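Local coordinates for protein apoptosis regulator ced-9 (Caenorhabditis elegans, PDB 1OHU) that restrains programmed cell death by sequestering the cell-death activator CED-4 until EGL-1 binds and releases it, as a nematode member of the Bcl-2 family, at residues R10-Y20 / S40-R50; F64-L72 / S109-M118. The protein carries 3 engineered substitutions. All coordinates share one frame; numbering follows the deposited sequence.

In the fold
Within the helical Bcl-2-like part of the longer protein, both contacts use helix 44-71, contact 1 its start and contact 2 its end, with centres about 20 Å apart on opposite sides of the chain's centre. Contact 1 sets that helix against the predicted BH4 segment and is partly buried; contact 2 packs it on helix 101-118, which carries the end of the predicted BH1 motif, and is more fully buried. Two arginine-carboxylate salt bridges flank a histidine-phenylalanine pair in contact 1, whereas contact 2 is built on phenylalanines and aliphatic side chains, with one salt bridge at its solvent-facing margin. They meet where Tyr20 CE2 packs 3.5 Å from Ser109 CA.

Contact 1 (R10-Y20 / S40-R50); sequences RLDIEGFVVDY and SGVQPEHEMMR. Engineered in segment 40-50: Ser40 (natural residue Cys).
The Phe16 ring receives the edge of the His46 imidazole on one face, in a T-shaped pair with planes at 89° and ND1 over the ring centre. His46 is enclosed: Gly15 O and Asp19 CB lie over one face, and CB of Gln43, three residues earlier, over the other. Leu11 CD2 rests on a face of the Arg10 guanidinium, whose edge meets polar partners. There NH1 and NH2 grip Glu45 end-on, NH2 reaching OE1 at 3.0 Å from above the carboxylate plane, while NH1 also meets Gln43 OE1 on a lone pair at 2.7 Å. The bend at chi3 (67°) turns the Arg10 guanidinium toward this pair. Asp19, with CG anti to its N (chi1 -178°), offers both syn lone pairs to Arg50: NE to OD1 and NH2 to OD2 are each 2.8 Å long, the two planes nearly coplanar. Met49 CB lies at the edge of the Phe16 ring. Helix 13-27, holding most of predicted BH4, and the residues before it are thus joined to the start of helix 44-71 by charge pairs flanking an aromatic centre. Buried His46 ND1 has no polar partner; the Phe16 face would probably suit a proton there better than a lone pair.

Contact 2 (F64-L72 / S109-M118); sequences FETFSEQLL and SFGGFVAAKM. Engineered in segment 64-72: Ser68 (natural residue Cys).
Phe64, Phe110 and Phe113 form an aromatic cluster where segments 64-71 and 109-118, of helices 44-71 and 101-118, cross at -62° within the all-helical Bcl-2 fold. Phe64 can be followed outward from its backbone. Its CB lies over the face of the Phe113 ring, 4.1 Å from the centroid, a CH-pi contact. At CG and CD1 the ring meets Phe110 CD1, which stands over its centre; the edge of Phe110 faces Phe64 with planes 69° apart. On the other branch, CD2 packs 3.8 Å from Phe113 CG, and CE2 comes 3.4 Å from Phe110 CA, close to Ser109 OG at the ring edge. That hydroxyl is hydrogen-bonded to Gly53 O. CE1 lies against Phe110 CB, and CZ, at the tip, against Phe110 N and CA as well as CB. An alanine here is likely to leave the Phe110 edge without the face it points at and to open a gap beside Ser109.

Phe110 continues the packing as a knob among Phe64, Phe67, Ser68 and Leu71; with CG anti to the backbone N, its ring reaches Phe67 CB through CZ, 3.5 Å away. The engineered Ser68 (natural Cys) fits reciprocally among Phe110, Phe113, Val114 and Lys117, its CB against Val114 CG2. Farther on, Val114 CG1 touches CD2 of both Leu71 and Leu72, carrying the apolar seam toward Met118.

Toward solvent, where Lys117 is exposed, the Glu65 carboxylate stands steeply across the edge of the Phe113 ring. Lys117 is extended as far as CE and bent at its last torsion (chi4 -67°), which brings NZ to the syn lone pair of Glu65 OE1 at 2.9 Å.

Contact 1 (R10-Y20 / S40-R50)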
loop_
_atom_site.group_PDB
_atom_site.type_symbol
_atom_site.label_atom_id
_atom_site.label_comp_id
_atom_site.label_asym_id
_atom_site.label_seq_id
_atom_site.Cartn_x
_atom_site.Cartn_y
_atom_site.Cartn_z
ATOM N N ARG A 10 -11.064 6.052 12.195
ATOM C CA ARG A 10 -9.704 6.576 12.280
ATOM C C ARG A 10 -8.718 5.710 11.496
ATOM O O ARG A 10 -7.701 6.203 11.006
ATOM C CB ARG A 10 -9.270 6.639 13.750
ATOM C CG ARG A 10 -8.031 7.475 14.014
ATOM C CD ARG A 10 -7.659 7.457 15.493
ATOM N NE ARG A 10 -7.213 6.134 15.930
ATOM C CZ ARG A 10 -6.011 5.631 15.670
ATOM N NH1 ARG A 10 -5.130 6.346 14.984
ATOM N NH2 ARG A 10 -5.692 4.410 16.079
ATOM N N LEU A 11 -9.029 4.422 11.376
ATOM C CA LEU A 11 -8.159 3.490 10.672
ATOM C C LEU A 11 -8.716 2.960 9.352
ATOM O O LEU A 11 -8.275 1.914 8.873
ATOM C CB LEU A 11 -7.821 2.307 11.585
ATOM C CG LEU A 11 -7.141 2.660 12.910
ATOM C CD1 LEU A 11 -6.890 1.391 13.712
ATOM C CD2 LEU A 11 -5.835 3.389 12.639
ATOM N N ASP A 12 -9.681 3.661 8.762
ATOM C CA ASP A 12 -10.238 3.195 7.495
ATOM C C ASP A 12 -9.084 2.921 6.549
ATOM O O ASP A 12 -8.113 3.674 6.505
ATOM C CB ASP A 12 -11.169 4.238 6.872
ATOM C CG ASP A 12 -12.471 4.381 7.631
ATOM O OD1 ASP A 12 -13.057 3.343 8.006
ATOM O OD2 ASP A 12 -12.914 5.528 7.846
ATOM N N ILE A 13 -9.191 1.831 5.801
ATOM C CA ILE A 13 -8.154 1.458 4.863
ATOM C C ILE A 13 -7.800 2.589 3.894
ATOM O O ILE A 13 -6.633 2.780 3.574
ATOM C CB ILE A 13 -8.561 0.171 4.093
ATOM C CG1 ILE A 13 -7.680 -0.992 4.557
ATOM C CG2 ILE A 13 -8.469 0.369 2.588
ATOM C CD1 ILE A 13 -6.188 -0.724 4.490
ATOM N N GLU A 14 -8.796 3.346 3.442
ATOM C CA GLU A 14 -8.532 4.441 2.512
ATOM C C GLU A 14 -7.471 5.388 3.028
ATOM O O GLU A 14 -6.653 5.897 2.254
ATOM C CB GLU A 14 -9.803 5.242 2.222
ATOM C CG GLU A 14 -10.796 4.499 1.360
ATOM C CD GLU A 14 -11.491 3.382 2.104
ATOM O OE1 GLU A 14 -12.094 2.517 1.435
ATOM O OE2 GLU A 14 -11.445 3.377 3.355
ATOM N N GLY A 15 -7.493 5.630 4.335
ATOM C CA GLY A 15 -6.528 6.529 4.937
ATOM C C GLY A 15 -5.098 6.071 4.732
ATOM O O GLY A 15 -4.217 6.885 4.463
ATOM N N PHE A 16 -4.859 4.770 4.861
ATOM C CA PHE A 16 -3.509 4.243 4.674
ATOM C C PHE A 16 -3.102 4.317 3.205
ATOM O O PHE A 16 -1.982 4.719 2.876
ATOM C CB PHE A 16 -3.419 2.780 5.132
ATOM C CG PHE A 16 -3.568 2.591 6.616
ATOM C CD1 PHE A 16 -4.820 2.664 7.221
ATOM C CD2 PHE A 16 -2.452 2.336 7.411
ATOM C CE1 PHE A 16 -4.959 2.486 8.596
ATOM C CE2 PHE A 16 -2.578 2.156 8.787
ATOM C CZ PHE A 16 -3.834 2.231 9.381
ATOM N N VAL A 17 -4.014 3.926 2.323
ATOM C CA VAL A 17 -3.724 3.931 0.895
ATOM C C VAL A 17 -3.426 5.345 0.403
ATOM O O VAL A 17 -2.437 5.565 -0.290
ATOM C CB VAL A 17 -4.887 3.333 0.087
ATOM C CG1 VAL A 17 -4.481 3.203 -1.373
ATOM C CG2 VAL A 17 -5.276 1.974 0.652
ATOM N N VAL A 18 -4.275 6.301 0.766
ATOM C CA VAL A 18 -4.073 7.685 0.364
ATOM C C VAL A 18 -2.779 8.262 0.918
ATOM O O VAL A 18 -1.998 8.867 0.185
ATOM C CB VAL A 18 -5.216 8.595 0.842
ATOM C CG1 VAL A 18 -4.852 10.060 0.602
ATOM C CG2 VAL A 18 -6.483 8.249 0.103
ATOM N N ASP A 19 -2.559 8.082 2.217
ATOM C CA ASP A 19 -1.357 8.612 2.837
ATOM C C ASP A 19 -0.100 7.985 2.275
ATOM O O ASP A 19 0.925 8.654 2.144
ATOM C CB ASP A 19 -1.386 8.401 4.350
ATOM C CG ASP A 19 -0.167 8.995 5.033
ATOM O OD1 ASP A 19 0.834 8.270 5.222
ATOM O OD2 ASP A 19 -0.202 10.201 5.357
ATOM N N TYR A 20 -0.160 6.697 1.954
ATOM C CA TYR A 20 1.027 6.046 1.427
ATOM C C TYR A 20 1.272 6.463 -0.025
ATOM O O TYR A 20 2.410 6.742 -0.414
ATOM C CB TYR A 20 0.923 4.524 1.518
ATOM C CG TYR A 20 2.245 3.872 1.169
ATOM C CD1 TYR A 20 3.309 3.896 2.067
ATOM C CD2 TYR A 20 2.465 3.329 -0.095
ATOM C CE1 TYR A 20 4.565 3.406 1.714
ATOM C CE2 TYR A 20 3.714 2.835 -0.460
ATOM C CZ TYR A 20 4.763 2.882 0.452
ATOM O OH TYR A 20 6.012 2.447 0.090
ATOM N N SER A 40 -9.262 12.391 9.388
ATOM C CA SER A 40 -8.663 12.533 10.700
ATOM C C SER A 40 -7.210 12.974 10.610
ATOM O O SER A 40 -6.528 13.104 11.625
ATOM C CB SER A 40 -8.774 11.212 11.466
ATOM O OG SER A 40 -10.121 10.783 11.569
ATOM N N GLY A 41 -6.747 13.210 9.387
ATOM C CA GLY A 41 -5.372 13.615 9.188
ATOM C C GLY A 41 -4.453 12.420 9.345
ATOM O O GLY A 41 -4.913 11.295 9.567
ATOM N N VAL A 42 -3.151 12.655 9.230
ATOM C CA VAL A 42 -2.179 11.578 9.363
ATOM C C VAL A 42 -2.267 10.886 10.718
ATOM O O VAL A 42 -2.287 11.535 11.763
ATOM C CB VAL A 42 -0.740 12.093 9.167
ATOM C CG1 VAL A 42 0.246 10.953 9.350
ATOM C CG2 VAL A 42 -0.585 12.710 7.786
ATOM N N GLN A 43 -2.329 9.560 10.681
ATOM C CA GLN A 43 -2.394 8.755 11.887
ATOM C C GLN A 43 -1.039 8.099 12.104
ATOM O O GLN A 43 -0.316 7.823 11.146
ATOM C CB GLN A 43 -3.471 7.669 11.754
ATOM C CG GLN A 43 -4.878 8.205 11.553
ATOM C CD GLN A 43 -5.276 9.175 12.645
ATOM O OE1 GLN A 43 -5.275 8.828 13.823
ATOM N NE2 GLN A 43 -5.615 10.398 12.260
ATOM N N PRO A 44 -0.670 7.846 13.369
ATOM C CA PRO A 44 0.626 7.211 13.621
ATOM C C PRO A 44 0.745 5.868 12.897
ATOM O O PRO A 44 1.844 5.449 12.534
ATOM C CB PRO A 44 0.663 7.085 15.151
ATOM C CG PRO A 44 -0.790 7.095 15.548
ATOM C CD PRO A 44 -1.376 8.129 14.631
ATOM N N GLU A 45 -0.388 5.203 12.681
ATOM C CA GLU A 45 -0.385 3.928 11.974
ATOM C C GLU A 45 -0.033 4.153 10.506
ATOM O O GLU A 45 0.441 3.237 9.831
ATOM C CB GLU A 45 -1.746 3.234 12.069
ATOM C CG GLU A 45 -2.100 2.690 13.448
ATOM C CD GLU A 45 -2.607 3.762 14.400
ATOM O OE1 GLU A 45 -2.952 3.413 15.549
ATOM O OE2 GLU A 45 -2.665 4.946 14.003
ATOM N N HIS A 46 -0.279 5.368 10.016
ATOM C CA HIS A 46 0.042 5.721 8.634
ATOM C C HIS A 46 1.558 5.848 8.542
ATOM O O HIS A 46 2.194 5.315 7.632
ATOM C CB HIS A 46 -0.561 7.077 8.237
ATOM C CG HIS A 46 -2.056 7.103 8.185
ATOM N ND1 HIS A 46 -2.819 5.972 8.000
ATOM C CD2 HIS A 46 -2.925 8.141 8.222
ATOM C CE1 HIS A 46 -4.094 6.310 7.922
ATOM N NE2 HIS A 46 -4.184 7.620 8.053
ATOM N N GLU A 47 2.122 6.579 9.498
ATOM C CA GLU A 47 3.557 6.809 9.552
ATOM C C GLU A 47 4.337 5.514 9.719
ATOM O O GLU A 47 5.507 5.433 9.339
ATOM C CB GLU A 47 3.875 7.801 10.671
ATOM C CG GLU A 47 3.735 9.250 10.222
ATOM C CD GLU A 47 3.534 10.224 11.368
ATOM O OE1 GLU A 47 4.285 10.150 12.366
ATOM O OE2 GLU A 47 2.625 11.077 11.264
HETATM N N MSE A 48 3.685 4.497 10.272
HETATM C CA MSE A 48 4.329 3.201 10.444
HETATM C C MSE A 48 4.195 2.434 9.139
HETATM O O MSE A 48 5.004 1.556 8.841
HETATM C CB MSE A 48 3.672 2.413 11.580
HETATM C CG MSE A 48 4.231 1.001 11.793
HETATM SE SE MSE A 48 6.141 0.894 12.206
HETATM C CE MSE A 48 6.490 2.721 12.742
HETATM N N MSE A 49 3.166 2.770 8.362
HETATM C CA MSE A 49 2.939 2.113 7.078
HETATM C C MSE A 49 3.899 2.670 6.035
HETATM O O MSE A 49 4.220 1.993 5.058
HETATM C CB MSE A 49 1.492 2.312 6.614
HETATM C CG MSE A 49 1.160 1.657 5.277
HETATM SE SE MSE A 49 1.428 -0.255 5.247
HETATM C CE MSE A 49 -0.161 -0.810 6.190
ATOM N N ARG A 50 4.359 3.901 6.247
ATOM C CA ARG A 50 5.298 4.528 5.325
ATOM C C ARG A 50 6.637 3.823 5.402
ATOM O O ARG A 50 7.286 3.596 4.383
ATOM C CB ARG A 50 5.505 6.004 5.662
ATOM C CG ARG A 50 4.279 6.880 5.495
ATOM C CD ARG A 50 4.609 8.333 5.830
ATOM N NE ARG A 50 3.420 9.171 5.864
ATOM C CZ ARG A 50 3.433 10.481 6.092
ATOM N NH1 ARG A 50 4.580 11.104 6.309
ATOM N NH2 ARG A 50 2.298 11.168 6.097
#

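Contact 2 (F64-L72 / S109-M118)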
loop_
_atom_site.group_PDB
_atom_site.type_symbol
_atom_site.label_atom_id
_atom_site.label_comp_id
_atom_site.label_asym_id
_atom_site.label_seq_id
_atom_site.Cartn_x
_atom_site.Cartn_y
_atom_site.Cartn_z
ATOM N N PHE A 64 8.827 -6.049 -7.997
ATOM C CA PHE A 64 7.929 -4.914 -8.135
ATOM C C PHE A 64 8.001 -4.357 -9.547
ATOM O O PHE A 64 6.982 -3.983 -10.119
ATOM C CB PHE A 64 8.278 -3.828 -7.118
ATOM C CG PHE A 64 7.447 -3.884 -5.866
ATOM C CD1 PHE A 64 6.879 -5.084 -5.444
ATOM C CD2 PHE A 64 7.227 -2.734 -5.108
ATOM C CE1 PHE A 64 6.099 -5.139 -4.287
ATOM C CE2 PHE A 64 6.450 -2.777 -3.947
ATOM C CZ PHE A 64 5.885 -3.980 -3.538
ATOM N N GLU A 65 9.200 -4.311 -10.118
ATOM C CA GLU A 65 9.351 -3.792 -11.473
ATOM C C GLU A 65 8.541 -4.644 -12.443
ATOM O O GLU A 65 7.856 -4.119 -13.330
ATOM C CB GLU A 65 10.827 -3.786 -11.896
ATOM C CG GLU A 65 11.696 -2.707 -11.239
ATOM C CD GLU A 65 11.176 -1.279 -11.448
ATOM O OE1 GLU A 65 10.475 -1.017 -12.451
ATOM O OE2 GLU A 65 11.484 -0.403 -10.609
ATOM N N THR A 66 8.613 -5.959 -12.258
ATOM C CA THR A 66 7.894 -6.906 -13.110
ATOM C C THR A 66 6.382 -6.758 -13.017
ATOM O O THR A 66 5.698 -6.628 -14.031
ATOM C CB THR A 66 8.251 -8.360 -12.749
ATOM O OG1 THR A 66 9.620 -8.609 -13.093
ATOM C CG2 THR A 66 7.346 -9.341 -13.495
ATOM N N PHE A 67 5.864 -6.778 -11.796
ATOM C CA PHE A 67 4.429 -6.658 -11.585
ATOM C C PHE A 67 3.844 -5.352 -12.122
ATOM O O PHE A 67 2.739 -5.335 -12.652
ATOM C CB PHE A 67 4.100 -6.797 -10.093
ATOM C CG PHE A 67 4.446 -8.148 -9.508
ATOM C CD1 PHE A 67 4.374 -9.304 -10.283
ATOM C CD2 PHE A 67 4.814 -8.266 -8.171
ATOM C CE1 PHE A 67 4.663 -10.556 -9.739
ATOM C CE2 PHE A 67 5.104 -9.513 -7.615
ATOM C CZ PHE A 67 5.028 -10.662 -8.402
ATOM N N SER A 68 4.576 -4.252 -11.987
ATOM C CA SER A 68 4.053 -2.987 -12.470
ATOM C C SER A 68 4.080 -2.973 -13.996
ATOM O O SER A 68 3.221 -2.366 -14.634
ATOM C CB SER A 68 4.845 -1.812 -11.882
ATOM O OG SER A 68 6.191 -1.829 -12.300
ATOM N N GLU A 69 5.052 -3.655 -14.593
ATOM C CA GLU A 69 5.091 -3.709 -16.043
ATOM C C GLU A 69 3.937 -4.582 -16.519
ATOM O O GLU A 69 3.437 -4.404 -17.622
ATOM C CB GLU A 69 6.435 -4.245 -16.547
ATOM C CG GLU A 69 7.547 -3.208 -16.488
ATOM C CD GLU A 69 8.867 -3.696 -17.067
ATOM O OE1 GLU A 69 9.901 -3.421 -16.439
ATOM O OE2 GLU A 69 8.884 -4.337 -18.143
ATOM N N GLN A 70 3.504 -5.518 -15.677
ATOM C CA GLN A 70 2.377 -6.386 -16.023
ATOM C C GLN A 70 1.089 -5.579 -15.899
ATOM O O GLN A 70 0.224 -5.607 -16.778
ATOM C CB GLN A 70 2.286 -7.582 -15.075
ATOM C CG GLN A 70 3.461 -8.564 -15.159
ATOM C CD GLN A 70 3.244 -9.793 -14.300
ATOM O OE1 GLN A 70 2.631 -9.718 -13.235
ATOM N NE2 GLN A 70 3.760 -10.925 -14.747
ATOM N N LEU A 71 0.972 -4.864 -14.787
ATOM C CA LEU A 71 -0.199 -4.043 -14.516
ATOM C C LEU A 71 -0.378 -2.948 -15.564
ATOM O O LEU A 71 -1.502 -2.584 -15.907
ATOM C CB LEU A 71 -0.075 -3.400 -13.137
ATOM C CG LEU A 71 -1.385 -2.864 -12.564
ATOM C CD1 LEU A 71 -2.334 -4.036 -12.346
ATOM C CD2 LEU A 71 -1.128 -2.147 -11.242
ATOM N N LEU A 72 0.736 -2.431 -16.073
ATOM C CA LEU A 72 0.699 -1.365 -17.063
ATOM C C LEU A 72 0.762 -1.857 -18.502
ATOM O O LEU A 72 0.881 -1.051 -19.418
ATOM C CB LEU A 72 1.842 -0.385 -16.810
ATOM C CG LEU A 72 1.960 0.112 -15.364
ATOM C CD1 LEU A 72 3.114 1.093 -15.259
ATOM C CD2 LEU A 72 0.653 0.767 -14.921
ATOM N N SER A 109 2.408 -1.015 -0.544
ATOM C CA SER A 109 3.727 -0.662 -1.045
ATOM C C SER A 109 3.742 -0.704 -2.574
ATOM O O SER A 109 4.222 0.225 -3.231
ATOM C CB SER A 109 4.785 -1.630 -0.501
ATOM O OG SER A 109 6.088 -1.205 -0.875
ATOM N N PHE A 110 3.215 -1.787 -3.134
ATOM C CA PHE A 110 3.171 -1.954 -4.581
ATOM C C PHE A 110 2.297 -0.881 -5.223
ATOM O O PHE A 110 2.638 -0.343 -6.270
ATOM C CB PHE A 110 2.623 -3.332 -4.941
ATOM C CG PHE A 110 2.532 -3.571 -6.421
ATOM C CD1 PHE A 110 3.675 -3.517 -7.213
ATOM C CD2 PHE A 110 1.302 -3.804 -7.029
ATOM C CE1 PHE A 110 3.593 -3.686 -8.597
ATOM C CE2 PHE A 110 1.208 -3.975 -8.406
ATOM C CZ PHE A 110 2.355 -3.915 -9.194
ATOM N N GLY A 111 1.162 -0.590 -4.591
ATOM C CA GLY A 111 0.254 0.422 -5.108
ATOM C C GLY A 111 0.958 1.760 -5.163
ATOM O O GLY A 111 0.912 2.452 -6.178
ATOM N N GLY A 112 1.621 2.122 -4.068
ATOM C CA GLY A 112 2.336 3.386 -4.036
ATOM C C GLY A 112 3.420 3.418 -5.098
ATOM O O GLY A 112 3.629 4.428 -5.756
ATOM N N PHE A 113 4.111 2.295 -5.251
ATOM C CA PHE A 113 5.187 2.145 -6.222
ATOM C C PHE A 113 4.699 2.396 -7.650
ATOM O O PHE A 113 5.308 3.156 -8.402
ATOM C CB PHE A 113 5.766 0.728 -6.131
ATOM C CG PHE A 113 6.843 0.443 -7.143
ATOM C CD1 PHE A 113 8.128 0.944 -6.970
ATOM C CD2 PHE A 113 6.573 -0.335 -8.267
ATOM C CE1 PHE A 113 9.131 0.673 -7.903
ATOM C CE2 PHE A 113 7.565 -0.611 -9.201
ATOM C CZ PHE A 113 8.850 -0.104 -9.017
ATOM N N VAL A 114 3.605 1.740 -8.021
ATOM C CA VAL A 114 3.036 1.889 -9.358
ATOM C C VAL A 114 2.478 3.299 -9.578
ATOM O O VAL A 114 2.647 3.883 -10.641
ATOM C CB VAL A 114 1.906 0.872 -9.591
ATOM C CG1 VAL A 114 1.427 0.960 -11.032
ATOM C CG2 VAL A 114 2.407 -0.527 -9.284
ATOM N N ALA A 115 1.797 3.834 -8.572
ATOM C CA ALA A 115 1.241 5.178 -8.669
ATOM C C ALA A 115 2.361 6.151 -9.029
ATOM O O ALA A 115 2.202 6.990 -9.911
ATOM C CB ALA A 115 0.607 5.576 -7.347
ATOM N N ALA A 116 3.500 6.029 -8.352
ATOM C CA ALA A 116 4.635 6.910 -8.627
ATOM C C ALA A 116 5.135 6.777 -10.070
ATOM O O ALA A 116 5.679 7.728 -10.625
ATOM C CB ALA A 116 5.763 6.626 -7.653
ATOM N N LYS A 117 4.962 5.602 -10.671
ATOM C CA LYS A 117 5.384 5.391 -12.058
ATOM C C LYS A 117 4.366 6.001 -13.014
ATOM O O LYS A 117 4.709 6.384 -14.124
ATOM C CB LYS A 117 5.495 3.897 -12.393
ATOM C CG LYS A 117 6.794 3.211 -12.012
ATOM C CD LYS A 117 6.836 1.817 -12.656
ATOM C CE LYS A 117 8.059 1.018 -12.237
ATOM N NZ LYS A 117 9.328 1.588 -12.756
HETATM N N MSE A 118 3.115 6.073 -12.573
HETATM C CA MSE A 118 2.018 6.606 -13.382
HETATM C C MSE A 118 1.921 8.125 -13.331
HETATM O O MSE A 118 1.408 8.757 -14.257
HETATM C CB MSE A 118 0.694 6.007 -12.906
HETATM C CG MSE A 118 0.634 4.484 -12.985
HETATM SE SE MSE A 118 -0.937 3.797 -12.104
HETATM C CE MSE A 118 -2.121 3.801 -13.618
#